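Local coordinates for protein importin subunit beta-1 (Saccharomyces cerevisiae, PDB 5OWU) that imports proteins into the nucleus in association with importin alpha, which binds the classical nuclear localization signal of the cargo, at residues L55-K66 against E108-L118; M136-G144 against N179-G187. One frame throughout, in Å; residues are numbered along the deposited sequence.

Interaction 1: residues L55-K66 against E108-L118; sequences LEGRILAALTLK and EPRIANAAAQL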
ATOM      1  N   LEU A  55       3.514 -34.929  17.229  1.00 34.83           N
ATOM      2  CA  LEU A  55       2.832 -33.644  17.359  1.00 36.65           C
ATOM      3  C   LEU A  55       2.693 -32.935  16.020  1.00 36.79           C
ATOM      4  O   LEU A  55       1.625 -32.409  15.688  1.00 36.40           O
ATOM      5  CB  LEU A  55       3.586 -32.745  18.337  1.00 49.42           C
ATOM      6  CG  LEU A  55       3.185 -32.700  19.807  1.00 49.33           C
ATOM      7  CD1 LEU A  55       3.831 -31.467  20.430  1.00 50.43           C
ATOM      8  CD2 LEU A  55       1.679 -32.670  20.010  1.00 42.14           C
ATOM      9  N   GLU A  56       3.773 -32.893  15.241  1.00 32.93           N
ATOM     10  CA  GLU A  56       3.729 -32.141  13.995  1.00 32.71           C
ATOM     11  C   GLU A  56       2.735 -32.738  13.013  1.00 34.05           C
ATOM     12  O   GLU A  56       2.129 -32.001  12.228  1.00 34.60           O
ATOM     13  CB  GLU A  56       5.115 -32.088  13.369  1.00 33.44           C
ATOM     14  CG  GLU A  56       6.058 -31.175  14.098  1.00 42.68           C
ATOM     15  CD  GLU A  56       7.434 -31.230  13.510  1.00 40.45           C
ATOM     16  OE1 GLU A  56       7.562 -30.976  12.296  1.00 38.12           O
ATOM     17  OE2 GLU A  56       8.378 -31.540  14.259  1.00 47.21           O
ATOM     18  N   GLY A  57       2.569 -34.062  13.029  1.00 31.50           N
ATOM     19  CA  GLY A  57       1.573 -34.689  12.175  1.00 31.27           C
ATOM     20  C   GLY A  57       0.155 -34.352  12.590  1.00 32.16           C
ATOM     21  O   GLY A  57      -0.722 -34.189  11.741  1.00 29.94           O
ATOM     22  N   ARG A  58      -0.092 -34.248  13.900  1.00 29.11           N
ATOM     23  CA  ARG A  58      -1.417 -33.874  14.390  1.00 36.84           C
ATOM     24  C   ARG A  58      -1.745 -32.428  14.027  1.00 30.10           C
ATOM     25  O   ARG A  58      -2.842 -32.120  13.522  1.00 28.88           O
ATOM     26  CB  ARG A  58      -1.470 -34.078  15.906  1.00 33.98           C
ATOM     27  CG  ARG A  58      -1.096 -35.494  16.368  1.00 33.19           C
ATOM     28  CD  ARG A  58      -0.918 -35.572  17.879  1.00 34.07           C
ATOM     29  NE  ARG A  58      -2.117 -35.155  18.594  1.00 32.60           N
ATOM     30  CZ  ARG A  58      -2.219 -35.068  19.919  1.00 37.79           C
ATOM     31  NH1 ARG A  58      -1.192 -35.376  20.695  1.00 36.76           N
ATOM     32  NH2 ARG A  58      -3.356 -34.666  20.473  1.00 37.27           N
ATOM     33  N   ILE A  59      -0.797 -31.526  14.283  1.00 32.54           N
ATOM     34  CA  ILE A  59      -0.952 -30.132  13.881  1.00 31.50           C
ATOM     35  C   ILE A  59      -1.185 -30.042  12.379  1.00 30.03           C
ATOM     36  O   ILE A  59      -2.079 -29.321  11.911  1.00 28.61           O
ATOM     37  CB  ILE A  59       0.285 -29.330  14.329  1.00 30.27           C
ATOM     38  CG1 ILE A  59       0.350 -29.290  15.860  1.00 31.04           C
ATOM     39  CG2 ILE A  59       0.267 -27.908  13.768  1.00 33.82           C
ATOM     40  CD1 ILE A  59       1.759 -29.243  16.428  1.00 37.80           C
ATOM     41  N   LEU A  60      -0.411 -30.801  11.603  1.00 28.58           N
ATOM     42  CA  LEU A  60      -0.565 -30.783  10.153  1.00 29.44           C
ATOM     43  C   LEU A  60      -1.946 -31.280   9.736  1.00 29.03           C
ATOM     44  O   LEU A  60      -2.563 -30.720   8.825  1.00 27.67           O
ATOM     45  CB  LEU A  60       0.529 -31.630   9.507  1.00 30.51           C
ATOM     46  CG  LEU A  60       0.433 -31.833   7.997  1.00 24.01           C
ATOM     47  CD1 LEU A  60       0.666 -30.539   7.247  1.00 34.04           C
ATOM     48  CD2 LEU A  60       1.423 -32.905   7.543  1.00 35.56           C
ATOM     49  N   ALA A  61      -2.450 -32.328  10.385  1.00 26.94           N
ATOM     50  CA  ALA A  61      -3.797 -32.804  10.084  1.00 31.43           C
ATOM     51  C   ALA A  61      -4.812 -31.676  10.217  1.00 30.60           C
ATOM     52  O   ALA A  61      -5.590 -31.394   9.285  1.00 27.61           O
ATOM     53  CB  ALA A  61      -4.169 -33.953  11.020  1.00 30.63           C
ATOM     54  N   ALA A  62      -4.800 -31.007  11.379  1.00 29.99           N
ATOM     55  CA  ALA A  62      -5.759 -29.932  11.615  1.00 25.54           C
ATOM     56  C   ALA A  62      -5.593 -28.793  10.615  1.00 27.08           C
ATOM     57  O   ALA A  62      -6.582 -28.268  10.090  1.00 25.41           O
ATOM     58  CB  ALA A  62      -5.616 -29.410  13.041  1.00 31.29           C
ATOM     59  N   LEU A  63      -4.357 -28.380  10.344  1.00 23.35           N
ATOM     60  CA  LEU A  63      -4.165 -27.208   9.494  1.00 24.94           C
ATOM     61  C   LEU A  63      -4.497 -27.508   8.033  1.00 26.22           C
ATOM     62  O   LEU A  63      -5.008 -26.635   7.319  1.00 29.30           O
ATOM     63  CB  LEU A  63      -2.732 -26.687   9.636  1.00 33.44           C
ATOM     64  CG  LEU A  63      -2.319 -26.233  11.046  1.00 37.89           C
ATOM     65  CD1 LEU A  63      -0.870 -25.728  11.067  1.00 38.14           C
ATOM     66  CD2 LEU A  63      -3.270 -25.162  11.584  1.00 48.32           C
ATOM     67  N   THR A  64      -4.210 -28.724   7.563  1.00 30.28           N
ATOM     68  CA  THR A  64      -4.559 -29.086   6.192  1.00 31.82           C
ATOM     69  C   THR A  64      -6.072 -29.116   6.016  1.00 31.80           C
ATOM     70  O   THR A  64      -6.617 -28.551   5.050  1.00 32.75           O
ATOM     71  CB  THR A  64      -3.947 -30.443   5.823  1.00 35.37           C
ATOM     72  OG1 THR A  64      -2.532 -30.418   6.047  1.00 35.22           O
ATOM     73  CG2 THR A  64      -4.204 -30.770   4.351  1.00 38.32           C
ATOM     74  N   LEU A  65      -6.781 -29.737   6.962  1.00 26.36           N
ATOM     75  CA  LEU A  65      -8.237 -29.674   6.879  1.00 23.77           C
ATOM     76  C   LEU A  65      -8.725 -28.225   6.923  1.00 25.85           C
ATOM     77  O   LEU A  65      -9.591 -27.831   6.129  1.00 26.51           O
ATOM     78  CB  LEU A  65      -8.862 -30.504   7.992  1.00 21.15           C
ATOM     79  CG  LEU A  65     -10.390 -30.516   7.997  1.00 22.84           C
ATOM     80  CD1 LEU A  65     -10.989 -30.910   6.626  1.00 22.60           C
ATOM     81  CD2 LEU A  65     -10.867 -31.450   9.078  1.00 24.26           C
ATOM     82  N   LYS A  66      -8.154 -27.402   7.811  1.00 27.68           N
ATOM     83  CA  LYS A  66      -8.547 -25.993   7.870  1.00 26.02           C
ATOM     84  C   LYS A  66      -8.384 -25.329   6.517  1.00 30.84           C
ATOM     85  O   LYS A  66      -9.248 -24.558   6.081  1.00 27.53           O
ATOM     86  CB  LYS A  66      -7.718 -25.238   8.915  1.00 25.63           C
ATOM     87  CG  LYS A  66      -7.836 -23.698   8.840  1.00 32.33           C
ATOM     88  CD  LYS A  66      -6.730 -23.021   9.596  1.00 49.81           C
ATOM     89  CE  LYS A  66      -5.452 -22.973   8.771  1.00 42.90           C
ATOM     90  NZ  LYS A  66      -5.318 -21.690   8.016  1.00 42.14           N
ATOM     91  N   GLU A 108      -1.393 -29.385  25.436  1.00 31.79           N
ATOM     92  CA  GLU A 108      -0.324 -28.986  24.531  0.54 29.40           C
ATOM     93  C   GLU A 108      -0.767 -27.751  23.751  1.00 32.24           C
ATOM     94  O   GLU A 108      -1.684 -27.854  22.921  1.00 35.58           O
ATOM     95  CB  GLU A 108       0.011 -30.126  23.580  0.54 38.14           C
ATOM     96  CG  GLU A 108       0.906 -29.748  22.402  0.54 36.19           C
ATOM     97  CD  GLU A 108       2.205 -29.094  22.826  0.54 37.48           C
ATOM     98  OE1 GLU A 108       2.495 -27.982  22.338  0.54 25.29           O
ATOM     99  OE2 GLU A 108       2.932 -29.692  23.645  0.54 42.56           O
ATOM    100  N   PRO A 109      -0.152 -26.579  23.962  1.00 40.42           N
ATOM    101  CA  PRO A 109      -0.681 -25.362  23.311  1.00 34.59           C
ATOM    102  C   PRO A 109      -0.649 -25.386  21.793  1.00 30.46           C
ATOM    103  O   PRO A 109      -1.439 -24.668  21.165  1.00 29.10           O
ATOM    104  CB  PRO A 109       0.213 -24.238  23.872  1.00 33.13           C
ATOM    105  CG  PRO A 109       1.436 -24.905  24.352  1.00 38.42           C
ATOM    106  CD  PRO A 109       1.008 -26.272  24.818  1.00 42.67           C
ATOM    107  N   ARG A 110       0.241 -26.168  21.174  1.00 24.24           N
ATOM    108  CA  ARG A 110       0.266 -26.246  19.716  1.00 31.87           C
ATOM    109  C   ARG A 110      -0.944 -27.011  19.185  1.00 25.79           C
ATOM    110  O   ARG A 110      -1.514 -26.653  18.142  1.00 30.40           O
ATOM    111  CB  ARG A 110       1.557 -26.913  19.250  1.00 31.87           C
ATOM    112  CG  ARG A 110       2.813 -26.086  19.495  1.00 38.48           C
ATOM    113  CD  ARG A 110       3.946 -26.538  18.582  1.00 47.34           C
ATOM    114  NE  ARG A 110       4.722 -27.622  19.156  1.00 50.92           N
ATOM    115  CZ  ARG A 110       5.424 -28.502  18.448  1.00 49.97           C
ATOM    116  NH1 ARG A 110       5.441 -28.457  17.120  1.00 37.43           N
ATOM    117  NH2 ARG A 110       6.103 -29.444  19.076  1.00 52.30           N
ATOM    118  N   ILE A 111      -1.341 -28.073  19.892  1.00 30.32           N
ATOM    119  CA  ILE A 111      -2.568 -28.789  19.557  1.00 26.37           C
ATOM    120  C   ILE A 111      -3.758 -27.858  19.710  1.00 26.96           C
ATOM    121  O   ILE A 111      -4.632 -27.784  18.837  1.00 26.34           O
ATOM    122  CB  ILE A 111      -2.720 -30.037  20.450  1.00 28.93           C
ATOM    123  CG1 ILE A 111      -1.613 -31.057  20.167  1.00 34.21           C
ATOM    124  CG2 ILE A 111      -4.111 -30.676  20.276  1.00 30.68           C
ATOM    125  CD1 ILE A 111      -1.639 -31.654  18.771  1.00 38.80           C
ATOM    126  N   ALA A 112      -3.793 -27.123  20.827  1.00 28.34           N
ATOM    127  CA  ALA A 112      -4.895 -26.209  21.103  1.00 31.40           C
ATOM    128  C   ALA A 112      -5.007 -25.125  20.037  1.00 27.59           C
ATOM    129  O   ALA A 112      -6.111 -24.778  19.607  1.00 28.19           O
ATOM    130  CB  ALA A 112      -4.700 -25.586  22.485  1.00 29.00           C
ATOM    131  N   ASN A 113      -3.874 -24.569  19.609  1.00 21.66           N
ATOM    132  CA  ASN A 113      -3.882 -23.544  18.565  1.00 25.41           C
ATOM    133  C   ASN A 113      -4.394 -24.105  17.238  1.00 24.93           C
ATOM    134  O   ASN A 113      -5.272 -23.512  16.588  1.00 23.80           O
ATOM    135  CB  ASN A 113      -2.471 -22.972  18.399  1.00 35.95           C
ATOM    136  CG  ASN A 113      -2.449 -21.697  17.571  1.00 40.10           C
ATOM    137  OD1 ASN A 113      -3.265 -20.804  17.767  1.00 47.39           O
ATOM    138  ND2 ASN A 113      -1.513 -21.612  16.641  1.00 57.58           N
ATOM    139  N   ALA A 114      -3.848 -25.248  16.804  1.00 26.58           N
ATOM    140  CA  ALA A 114      -4.335 -25.845  15.559  1.00 27.27           C
ATOM    141  C   ALA A 114      -5.831 -26.119  15.638  1.00 21.05           C
ATOM    142  O   ALA A 114      -6.591 -25.820  14.700  1.00 23.42           O
ATOM    143  CB  ALA A 114      -3.571 -27.133  15.265  1.00 25.22           C
ATOM    144  N   ALA A 115      -6.277 -26.671  16.766  1.00 21.07           N
ATOM    145  CA  ALA A 115      -7.691 -26.957  16.951  1.00 25.28           C
ATOM    146  C   ALA A 115      -8.518 -25.680  16.902  1.00 23.75           C
ATOM    147  O   ALA A 115      -9.618 -25.666  16.340  1.00 22.36           O
ATOM    148  CB  ALA A 115      -7.893 -27.686  18.277  1.00 22.34           C
ATOM    149  N   ALA A 116      -8.004 -24.594  17.482  1.00 24.52           N
ATOM    150  CA  ALA A 116      -8.723 -23.327  17.464  1.00 29.83           C
ATOM    151  C   ALA A 116      -8.897 -22.819  16.040  1.00 22.32           C
ATOM    152  O   ALA A 116      -9.961 -22.298  15.683  1.00 24.98           O
ATOM    153  CB  ALA A 116      -7.987 -22.290  18.314  1.00 25.45           C
ATOM    154  N   GLN A 117      -7.859 -22.952  15.212  1.00 23.16           N
ATOM    155  CA  GLN A 117      -7.986 -22.533  13.819  1.00 21.35           C
ATOM    156  C   GLN A 117      -8.999 -23.394  13.064  1.00 21.52           C
ATOM    157  O   GLN A 117      -9.771 -22.880  12.239  1.00 22.35           O
ATOM    158  CB  GLN A 117      -6.622 -22.581  13.138  1.00 28.04           C
ATOM    159  CG  GLN A 117      -5.592 -21.651  13.738  1.00 31.14           C
ATOM    160  CD  GLN A 117      -4.332 -21.563  12.899  1.00 36.13           C
ATOM    161  OE1 GLN A 117      -4.376 -21.202  11.725  1.00 37.45           O
ATOM    162  NE2 GLN A 117      -3.199 -21.891  13.504  1.00 42.16           N
ATOM    163  N   LEU A 118      -9.014 -24.704  13.336  1.00 24.90           N
ATOM    164  CA  LEU A 118      -9.974 -25.593  12.677  1.00 21.00           C
ATOM    165  C   LEU A 118     -11.403 -25.270  13.097  1.00 19.71           C
ATOM    166  O   LEU A 118     -12.310 -25.167  12.254  1.00 25.25           O
ATOM    167  CB  LEU A 118      -9.634 -27.054  13.002  1.00 21.67           C
ATOM    168  CG  LEU A 118     -10.583 -28.128  12.454  1.00 25.29           C
ATOM    169  CD1 LEU A 118     -10.604 -28.076  10.954  1.00 25.25           C
ATOM    170  CD2 LEU A 118     -10.170 -29.500  12.926  1.00 24.22           C
TER
HETATM  171  O   HOH W   1       7.837 -30.445  16.901  1.00 42.76           O
HETATM  172  O   HOH W   2      -2.696 -21.709   9.698  1.00 45.68           O
HETATM  173  O   HOH W   3      -6.461 -19.861  10.535  1.00 54.37           O
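Helix 55-66 and helix 109-118 run nearly parallel, 13° apart with axes 8.6 Å distant at closest approach, Ile59 facing Ala114 and Lys66 facing Leu118. They are the second helices of HEAT 2 and HEAT 3, stacked side by side in the alpha-solenoid. At the centre two alanine methyls meet, Ala62 CB and Ala114 CB at 3.8 Å, flanked by Ile59 CG2 and Leu63 CD2. Ile111 has CG1 anti to the carbonyl carbon, and a second turn at chi2 (-65°) brings CD1 over one face of the Arg58 guanidinium, 3.5 Å from Arg58 NE. That NE donates to Leu48 O, helping to fix the flat group against the methyl. A serine in place of Arg58 would probably take the cover off one side of Ile111 CD1 and leave Leu48 O without this donor. Leu55 forks, with CD2 3.7 Å from Ile111 CG1 and CD1 3.3 Å from Arg110 NH2. In the conformer described, Glu108 OE1 accepts from Arg110 N as an N-cap. Toward the C-terminal end Lys66 CD rests 3.6 Å from Gln117 CB. At the N-terminal end a water bridges the helices, accepting from Arg110 NH2 and donating to Glu56 OE2 at 2.9 Å.

Interaction 2: residues M136-G144 against N179-G187; sequences MKIMVDNTG and NILIAIVQG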
ATOM      1  N   MET A 136     -21.323 -21.559  20.607  1.00 29.04           N
ATOM      2  CA  MET A 136     -21.226 -20.295  21.329  1.00 29.99           C
ATOM      3  C   MET A 136     -21.561 -20.465  22.802  1.00 32.56           C
ATOM      4  O   MET A 136     -20.993 -19.766  23.650  1.00 32.64           O
ATOM      5  CB  MET A 136     -22.133 -19.255  20.677  1.00 31.38           C
ATOM      6  CG  MET A 136     -21.537 -18.643  19.426  1.00 32.28           C
ATOM      7  SD  MET A 136     -19.898 -17.961  19.729  1.00 42.10           S
ATOM      8  CE  MET A 136     -18.907 -18.910  18.599  1.00 48.55           C
ATOM      9  N   LYS A 137     -22.462 -21.390  23.131  1.00 28.82           N
ATOM     10  CA  LYS A 137     -22.667 -21.745  24.529  1.00 34.32           C
ATOM     11  C   LYS A 137     -21.393 -22.330  25.125  1.00 29.47           C
ATOM     12  O   LYS A 137     -21.016 -21.999  26.259  1.00 32.98           O
ATOM     13  CB  LYS A 137     -23.831 -22.730  24.637  1.00 39.85           C
ATOM     14  CG  LYS A 137     -24.420 -22.876  26.033  1.00 64.19           C
ATOM     15  CD  LYS A 137     -23.858 -24.085  26.757  1.00 59.07           C
ATOM     16  CE  LYS A 137     -24.691 -24.436  27.981  1.00 57.03           C
ATOM     17  NZ  LYS A 137     -24.735 -23.331  28.965  1.00 55.58           N
ATOM     18  N   ILE A 138     -20.692 -23.176  24.364  1.00 26.35           N
ATOM     19  CA  ILE A 138     -19.436 -23.735  24.864  1.00 24.56           C
ATOM     20  C   ILE A 138     -18.404 -22.628  25.069  1.00 40.27           C
ATOM     21  O   ILE A 138     -17.653 -22.640  26.049  1.00 27.77           O
ATOM     22  CB  ILE A 138     -18.907 -24.835  23.918  1.00 31.72           C
ATOM     23  CG1 ILE A 138     -19.809 -26.072  23.974  1.00 37.80           C
ATOM     24  CG2 ILE A 138     -17.484 -25.226  24.297  1.00 27.31           C
ATOM     25  CD1 ILE A 138     -19.459 -27.184  22.963  1.00 31.82           C
ATOM     26  N   MET A 139     -18.340 -21.664  24.148  1.00 26.01           N
ATOM     27  CA  MET A 139     -17.351 -20.597  24.266  1.00 27.51           C
ATOM     28  C   MET A 139     -17.652 -19.714  25.471  1.00 25.78           C
ATOM     29  O   MET A 139     -16.746 -19.380  26.239  1.00 32.19           O
ATOM     30  CB  MET A 139     -17.313 -19.753  22.986  1.00 27.04           C
ATOM     31  CG  MET A 139     -16.808 -20.484  21.719  1.00 24.66           C
ATOM     32  SD  MET A 139     -15.070 -20.976  21.731  1.00 27.16           S
ATOM     33  CE  MET A 139     -15.210 -22.682  22.252  1.00 26.67           C
ATOM     34  N   VAL A 140     -18.920 -19.339  25.662  1.00 31.19           N
ATOM     35  CA  VAL A 140     -19.283 -18.512  26.810  1.00 24.26           C
ATOM     36  C   VAL A 140     -18.957 -19.245  28.103  1.00 37.32           C
ATOM     37  O   VAL A 140     -18.376 -18.670  29.031  1.00 41.94           O
ATOM     38  CB  VAL A 140     -20.766 -18.111  26.738  1.00 34.22           C
ATOM     39  CG1 VAL A 140     -21.231 -17.457  28.057  1.00 36.36           C
ATOM     40  CG2 VAL A 140     -20.984 -17.167  25.574  1.00 32.79           C
ATOM     41  N   ASP A 141     -19.318 -20.529  28.187  1.00 33.60           N
ATOM     42  CA  ASP A 141     -18.994 -21.282  29.395  1.00 40.25           C
ATOM     43  C   ASP A 141     -17.486 -21.429  29.578  1.00 43.28           C
ATOM     44  O   ASP A 141     -17.000 -21.409  30.714  1.00 41.83           O
ATOM     45  CB  ASP A 141     -19.669 -22.656  29.365  1.00 41.49           C
ATOM     46  CG  ASP A 141     -21.178 -22.566  29.473  1.00 50.55           C
ATOM     47  OD1 ASP A 141     -21.688 -21.533  29.959  1.00 58.14           O
ATOM     48  OD2 ASP A 141     -21.854 -23.537  29.080  1.00 57.24           O
ATOM     49  N   ASN A 142     -16.731 -21.536  28.481  1.00 31.68           N
ATOM     50  CA  ASN A 142     -15.295 -21.816  28.541  1.00 31.66           C
ATOM     51  C   ASN A 142     -14.464 -20.633  29.025  1.00 27.41           C
ATOM     52  O   ASN A 142     -13.347 -20.838  29.510  1.00 34.68           O
ATOM     53  CB  ASN A 142     -14.778 -22.239  27.163  1.00 28.12           C
ATOM     54  CG  ASN A 142     -14.955 -23.716  26.902  1.00 35.12           C
ATOM     55  OD1 ASN A 142     -15.651 -24.401  27.640  1.00 32.15           O
ATOM     56  ND2 ASN A 142     -14.312 -24.217  25.853  1.00 33.40           N
ATOM     57  N   THR A 143     -14.947 -19.406  28.872  1.00 31.49           N
ATOM     58  CA  THR A 143     -14.243 -18.257  29.422  1.00 41.94           C
ATOM     59  C   THR A 143     -14.854 -17.797  30.737  1.00 43.97           C
ATOM     60  O   THR A 143     -14.509 -16.716  31.228  1.00 36.97           O
ATOM     61  CB  THR A 143     -14.208 -17.110  28.408  1.00 25.70           C
ATOM     62  OG1 THR A 143     -15.523 -16.600  28.184  1.00 37.13           O
ATOM     63  CG2 THR A 143     -13.622 -17.594  27.087  1.00 34.36           C
ATOM     64  N   GLY A 144     -15.746 -18.599  31.320  1.00 37.90           N
ATOM     65  CA  GLY A 144     -16.265 -18.301  32.641  1.00 42.93           C
ATOM     66  C   GLY A 144     -15.171 -18.265  33.692  1.00 44.32           C
ATOM     67  O   GLY A 144     -14.102 -18.868  33.550  1.00 42.16           O
ATOM     68  N   ASN A 179     -23.032 -13.313  21.782  1.00 33.06           N
ATOM     69  CA  ASN A 179     -22.316 -14.347  22.523  1.00 30.46           C
ATOM     70  C   ASN A 179     -20.811 -14.200  22.354  1.00 27.23           C
ATOM     71  O   ASN A 179     -20.049 -14.383  23.314  1.00 34.67           O
ATOM     72  CB  ASN A 179     -22.782 -15.725  22.070  1.00 35.86           C
ATOM     73  CG  ASN A 179     -24.151 -16.062  22.597  1.00 48.94           C
ATOM     74  OD1 ASN A 179     -24.461 -15.763  23.748  1.00 41.96           O
ATOM     75  ND2 ASN A 179     -24.987 -16.668  21.759  1.00 49.96           N
ATOM     76  N   ILE A 180     -20.367 -13.817  21.156  1.00 31.19           N
ATOM     77  CA  ILE A 180     -18.942 -13.573  20.970  1.00 26.63           C
ATOM     78  C   ILE A 180     -18.474 -12.556  21.998  1.00 30.01           C
ATOM     79  O   ILE A 180     -17.526 -12.801  22.758  1.00 31.66           O
ATOM     80  CB  ILE A 180     -18.660 -13.121  19.525  1.00 25.84           C
ATOM     81  CG1 ILE A 180     -18.925 -14.284  18.566  1.00 31.83           C
ATOM     82  CG2 ILE A 180     -17.221 -12.591  19.372  1.00 30.03           C
ATOM     83  CD1 ILE A 180     -18.782 -13.924  17.098  1.00 32.85           C
ATOM     84  N   LEU A 181     -19.207 -11.447  22.122  1.00 34.98           N
ATOM     85  CA  LEU A 181     -18.772 -10.420  23.059  1.00 32.35           C
ATOM     86  C   LEU A 181     -18.787 -10.954  24.478  1.00 32.26           C
ATOM     87  O   LEU A 181     -17.830 -10.742  25.238  1.00 36.32           O
ATOM     88  CB  LEU A 181     -19.637  -9.171  22.925  1.00 36.30           C
ATOM     89  CG  LEU A 181     -19.229  -8.259  21.767  1.00 34.65           C
ATOM     90  CD1 LEU A 181     -20.234  -7.138  21.604  1.00 47.93           C
ATOM     91  CD2 LEU A 181     -17.816  -7.683  21.966  1.00 43.18           C
ATOM     92  N   ILE A 182     -19.818 -11.726  24.834  1.00 37.53           N
ATOM     93  CA  ILE A 182     -19.857 -12.249  26.193  1.00 35.09           C
ATOM     94  C   ILE A 182     -18.621 -13.089  26.436  1.00 37.65           C
ATOM     95  O   ILE A 182     -17.918 -12.921  27.439  1.00 35.30           O
ATOM     96  CB  ILE A 182     -21.146 -13.050  26.448  1.00 34.65           C
ATOM     97  CG1 ILE A 182     -22.363 -12.132  26.391  1.00 41.13           C
ATOM     98  CG2 ILE A 182     -21.085 -13.721  27.809  1.00 35.69           C
ATOM     99  CD1 ILE A 182     -23.673 -12.875  26.246  1.00 41.93           C
ATOM    100  N   ALA A 183     -18.305 -13.969  25.491  1.00 28.67           N
ATOM    101  CA  ALA A 183     -17.162 -14.841  25.704  1.00 35.20           C
ATOM    102  C   ALA A 183     -15.878 -14.024  25.769  1.00 31.71           C
ATOM    103  O   ALA A 183     -15.008 -14.282  26.611  1.00 31.30           O
ATOM    104  CB  ALA A 183     -17.101 -15.899  24.600  1.00 31.07           C
ATOM    105  N   ILE A 184     -15.768 -12.992  24.933  1.00 33.08           N
ATOM    106  CA  ILE A 184     -14.507 -12.263  24.865  1.00 32.52           C
ATOM    107  C   ILE A 184     -14.343 -11.370  26.085  1.00 32.31           C
ATOM    108  O   ILE A 184     -13.312 -11.407  26.768  1.00 32.17           O
ATOM    109  CB  ILE A 184     -14.417 -11.461  23.553  1.00 30.33           C
ATOM    110  CG1 ILE A 184     -14.179 -12.414  22.376  1.00 26.62           C
ATOM    111  CG2 ILE A 184     -13.297 -10.408  23.630  1.00 38.65           C
ATOM    112  CD1 ILE A 184     -14.144 -11.741  21.030  1.00 30.76           C
ATOM    113  N   VAL A 185     -15.364 -10.566  26.385  1.00 38.60           N
ATOM    114  CA  VAL A 185     -15.241  -9.592  27.468  1.00 32.84           C
ATOM    115  C   VAL A 185     -15.074 -10.303  28.802  1.00 36.01           C
ATOM    116  O   VAL A 185     -14.400  -9.791  29.704  1.00 39.48           O
ATOM    117  CB  VAL A 185     -16.450  -8.639  27.459  1.00 40.53           C
ATOM    118  CG1 VAL A 185     -16.398  -7.668  28.635  1.00 48.86           C
ATOM    119  CG2 VAL A 185     -16.488  -7.873  26.142  1.00 32.86           C
ATOM    120  N   GLN A 186     -15.641 -11.506  28.938  1.00 36.02           N
ATOM    121  CA  GLN A 186     -15.418 -12.294  30.147  1.00 33.49           C
ATOM    122  C   GLN A 186     -13.931 -12.500  30.402  1.00 42.23           C
ATOM    123  O   GLN A 186     -13.473 -12.426  31.547  1.00 40.54           O
ATOM    124  CB  GLN A 186     -16.140 -13.640  30.046  1.00 37.25           C
ATOM    125  CG  GLN A 186     -17.609 -13.570  30.440  1.00 41.20           C
ATOM    126  CD  GLN A 186     -18.355 -14.894  30.332  1.00 42.72           C
ATOM    127  OE1 GLN A 186     -19.550 -14.954  30.629  1.00 35.90           O
ATOM    128  NE2 GLN A 186     -17.667 -15.956  29.909  1.00 40.13           N
ATOM    129  N   GLY A 187     -13.153 -12.748  29.347  1.00 32.71           N
ATOM    130  CA  GLY A 187     -11.723 -12.894  29.533  1.00 31.00           C
ATOM    131  C   GLY A 187     -10.971 -11.585  29.676  1.00 32.14           C
ATOM    132  O   GLY A 187      -9.851 -11.586  30.195  1.00 34.60           O
TER
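The hydroxyl of Thr143 is gripped twice by helix 179-187: OG1 donates to Ala183 O at 2.8 Å and accepts from Gln186 NE2, also at 2.8 Å. This polar corner ties together the first helices of HEAT 4 and HEAT 5, which lie side by side in the alpha-solenoid at an angle of 17°, their axes 8.2 Å apart at closest approach. Thr143 is the first residue to leave helical geometry after helix 136-142, and its OG1 sits between the backbone N and the carbonyl carbon (chi1 67°), a placement that points it at the neighbouring helix. Its bond to Ala183 O arrives in the carbonyl plane, on a lone pair. Gln186 crosses the gap with an extended chain, and its amide nitrogen also donates to Val140 O at 2.9 Å, nearly in the amide plane, with an N-H...O angle of 154°. The Thr143 oxygen is tilted further from that plane. Two bonds on one nitrogen thus hold the amide against rotation.

Beside this network Val140 is a knob in a hole formed by Asn179, Ile182, Ala183 and Gln186; its CG1 lies 3.7 Å from Ile182 CG2 and its CG2 3.7 Å from Asn179 O. Leu181, Ile182 and Val185 pack against aromatic, and Gln186 against apolar, side-chain surface of the chain of another protein, consistent with the outer-surface sites at which importin beta receives FG nucleoporins. At the opposite end of the contact Met136 CB touches Asn179 CB at 3.9 Å, while the Met136 chain, turned at chi2, carries SD to 4.0 Å from Ile180 CG1.

Overall arrangement
The two contacts come in series along the chain, interaction 1 closing before interaction 2 opens, with centres 22 Å apart and nearest atoms about 8 Å apart. Interaction 1 joins the second helices of HEAT 2 and HEAT 3, interaction 2 the first helices of HEAT 4 and HEAT 5. In importin beta the first helices form the outer layer of the superhelix and the second the inner one, so the contacts lie on different layers. Helix 109-126 and helix 133-142 follow each other directly. Helices 90-104 and 149-165 each touch segments of both contacts: Ala116 packs on Leu104 and Ala158, and Met139 on Leu104 and Ser155. At these two junctions, like helices of successive repeats pair near-parallel.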